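Local coordinates for VapB family protein (Caulobacter crescentus, PDB 5K8J) that probably acts as the DNA-binding antitoxin that inhibits its partner VapC, a PIN-domain ribonuclease toxin, in the VapBC1 toxin-antitoxin complex, at residues 37-42 / 46-51. Residues are numbered along the deposited sequence; the frame is centred on the assembly and turned at random.
Sequences LTLIRS and LTIYPS
Thr38 and Tyr49 pair through their backbones, with their side chains side by side on one face of the antiparallel beta hairpin formed by strands 37-42 and 45-50. Thr38 N donates to Tyr49 O at 2.8 Å, almost straight on to the carbonyl, and Tyr49 N returns a longer bond to Thr38 O. Tyr49 CG sits between its own backbone N and carbonyl carbon (chi1 57°), which leans the phenol toward strand 37-42. There Thr38 CB makes a CH-pi contact over one ring face, 4.1 Å from the Tyr49 ring centroid and offset toward the rim. The methyl CG2 of Thr38, anti to the backbone N, reaches the phenol end, 3.5 Å from Tyr49 OH. Ile40 closes in from the ring edge, its CD1 lying 3.6 Å from Tyr49 OH. Ile40 and Thr47 form the next hydrogen-bonded pair; a water bound to Thr47 OG1 also donates a weak bond to Ile40 O. On the reverse face of the hairpin, Leu39 and Ile48 lie side by side, with Leu39 CD2 4.0 Å from Ile48 CD1, while Leu37 CD1 meets Ile48 CG2; Phe31 packs against Leu37 and Ile48. Residues of a second VapB subunit continue the sheet antiparallel, and Arg41 NE bonds to Asp28 O of that subunit. Ile40, Thr47 and Tyr49 pack on the VapC chain, so the face carrying the phenol also meets the toxin. Just past the end of strand 45-50, Ser51 lies beside Thr38, and the two hydroxyls, Thr38 OG1 and Ser51 OG, share a 2.7 Å hydrogen bond.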
loop_
_atom_site.group_PDB
_atom_site.type_symbol
_atom_site.label_atom_id
_atom_site.label_comp_id
_atom_site.label_asym_id
_atom_site.label_seq_id
_atom_site.Cartn_x
_atom_site.Cartn_y
_atom_site.Cartn_z
ATOM N N LEU A 37 -13.932 -11.979 21.048
ATOM C CA LEU A 37 -13.248 -12.379 19.827
ATOM C C LEU A 37 -12.910 -13.854 19.886
ATOM O O LEU A 37 -12.639 -14.415 20.957
ATOM C CB LEU A 37 -11.948 -11.595 19.620
ATOM C CG LEU A 37 -12.123 -10.075 19.600
ATOM C CD1 LEU A 37 -10.774 -9.391 19.573
ATOM C CD2 LEU A 37 -12.932 -9.654 18.443
ATOM N N THR A 38 -12.935 -14.464 18.712
ATOM C CA THR A 38 -12.379 -15.780 18.476
ATOM C C THR A 38 -11.016 -15.610 17.800
ATOM O O THR A 38 -10.877 -14.826 16.855
ATOM C CB THR A 38 -13.329 -16.599 17.599
ATOM O OG1 THR A 38 -14.507 -16.924 18.357
ATOM C CG2 THR A 38 -12.668 -17.871 17.155
ATOM N N LEU A 39 -10.022 -16.327 18.302
ATOM C CA LEU A 39 -8.646 -16.283 17.819
ATOM C C LEU A 39 -8.260 -17.697 17.419
ATOM O O LEU A 39 -8.268 -18.602 18.254
ATOM C CB LEU A 39 -7.693 -15.774 18.900
ATOM C CG LEU A 39 -7.948 -14.357 19.421
ATOM C CD1 LEU A 39 -8.949 -14.370 20.550
ATOM C CD2 LEU A 39 -6.622 -13.765 19.896
ATOM N N ILE A 40 -7.905 -17.885 16.154
ATOM C CA ILE A 40 -7.567 -19.214 15.667
ATOM C C ILE A 40 -6.259 -19.157 14.903
ATOM O O ILE A 40 -6.121 -18.366 13.959
ATOM C CB ILE A 40 -8.669 -19.796 14.762
ATOM C CG1 ILE A 40 -10.019 -19.762 15.469
ATOM C CG2 ILE A 40 -8.315 -21.239 14.399
ATOM C CD1 ILE A 40 -11.190 -20.235 14.594
ATOM N N ARG A 41 -5.325 -20.018 15.290
ATOM C CA ARG A 41 -4.039 -20.120 14.614
ATOM C C ARG A 41 -3.980 -21.372 13.748
ATOM O O ARG A 41 -4.343 -22.464 14.191
ATOM C CB ARG A 41 -2.901 -20.145 15.615
ATOM C CG ARG A 41 -1.528 -20.228 14.920
ATOM C CD ARG A 41 -0.393 -20.291 15.933
ATOM N NE ARG A 41 -0.527 -21.417 16.861
ATOM C CZ ARG A 41 -0.151 -22.672 16.604
ATOM N NH1 ARG A 41 0.391 -22.998 15.441
ATOM N NH2 ARG A 41 -0.326 -23.613 17.519
ATOM N N SER A 42 -3.499 -21.212 12.523
ATOM C CA SER A 42 -3.169 -22.356 11.681
ATOM C C SER A 42 -1.764 -22.106 11.176
ATOM O O SER A 42 -1.553 -21.167 10.408
ATOM C CB SER A 42 -4.160 -22.499 10.526
ATOM O OG SER A 42 -3.750 -23.519 9.629
ATOM N N LEU A 46 -2.634 -16.225 12.173
ATOM C CA LEU A 46 -3.625 -16.032 13.217
ATOM C C LEU A 46 -4.809 -15.281 12.641
ATOM O O LEU A 46 -4.635 -14.242 11.998
ATOM C CB LEU A 46 -3.003 -15.244 14.368
ATOM C CG LEU A 46 -3.890 -14.918 15.557
ATOM C CD1 LEU A 46 -4.275 -16.189 16.278
ATOM C CD2 LEU A 46 -3.096 -13.975 16.482
ATOM N N THR A 47 -6.022 -15.815 12.845
ATOM C CA THR A 47 -7.247 -15.218 12.327
ATOM C C THR A 47 -8.137 -14.853 13.510
ATOM O O THR A 47 -8.377 -15.695 14.384
ATOM C CB THR A 47 -7.970 -16.191 11.392
ATOM O OG1 THR A 47 -7.123 -16.533 10.298
ATOM C CG2 THR A 47 -9.238 -15.572 10.834
ATOM N N ILE A 48 -8.613 -13.612 13.531
ATOM C CA ILE A 48 -9.332 -13.050 14.677
ATOM C C ILE A 48 -10.626 -12.419 14.170
ATOM O O ILE A 48 -10.612 -11.696 13.170
ATOM C CB ILE A 48 -8.451 -12.004 15.397
ATOM C CG1 ILE A 48 -7.144 -12.647 15.858
ATOM C CG2 ILE A 48 -9.189 -11.402 16.587
ATOM C CD1 ILE A 48 -6.165 -11.670 16.518
ATOM N N TYR A 49 -11.756 -12.748 14.802
ATOM C CA TYR A 49 -13.041 -12.227 14.346
ATOM C C TYR A 49 -14.017 -12.270 15.516
ATOM O O TYR A 49 -13.757 -12.926 16.531
ATOM C CB TYR A 49 -13.583 -13.019 13.139
ATOM C CG TYR A 49 -13.759 -14.483 13.362
ATOM C CD1 TYR A 49 -14.961 -14.980 13.872
ATOM C CD2 TYR A 49 -12.742 -15.377 13.098
ATOM C CE1 TYR A 49 -15.135 -16.332 14.119
ATOM C CE2 TYR A 49 -12.910 -16.745 13.340
ATOM C CZ TYR A 49 -14.115 -17.206 13.835
ATOM O OH TYR A 49 -14.305 -18.545 14.083
ATOM N N PRO A 50 -15.155 -11.588 15.401
ATOM C CA PRO A 50 -16.099 -11.534 16.530
ATOM C C PRO A 50 -16.727 -12.896 16.781
ATOM O O PRO A 50 -17.195 -13.555 15.850
ATOM C CB PRO A 50 -17.143 -10.515 16.065
ATOM C CG PRO A 50 -16.428 -9.674 15.087
ATOM C CD PRO A 50 -15.518 -10.621 14.352
ATOM N N SER A 51 -16.734 -13.314 18.048
ATOM C CA SER A 51 -17.393 -14.559 18.432
ATOM C C SER A 51 -18.908 -14.393 18.323
ATOM O O SER A 51 -19.505 -13.595 19.054
ATOM C CB SER A 51 -17.015 -14.941 19.863
ATOM O OG SER A 51 -15.621 -15.089 20.013
HETATM O O HOH W 1 -5.524 -18.657 10.536
#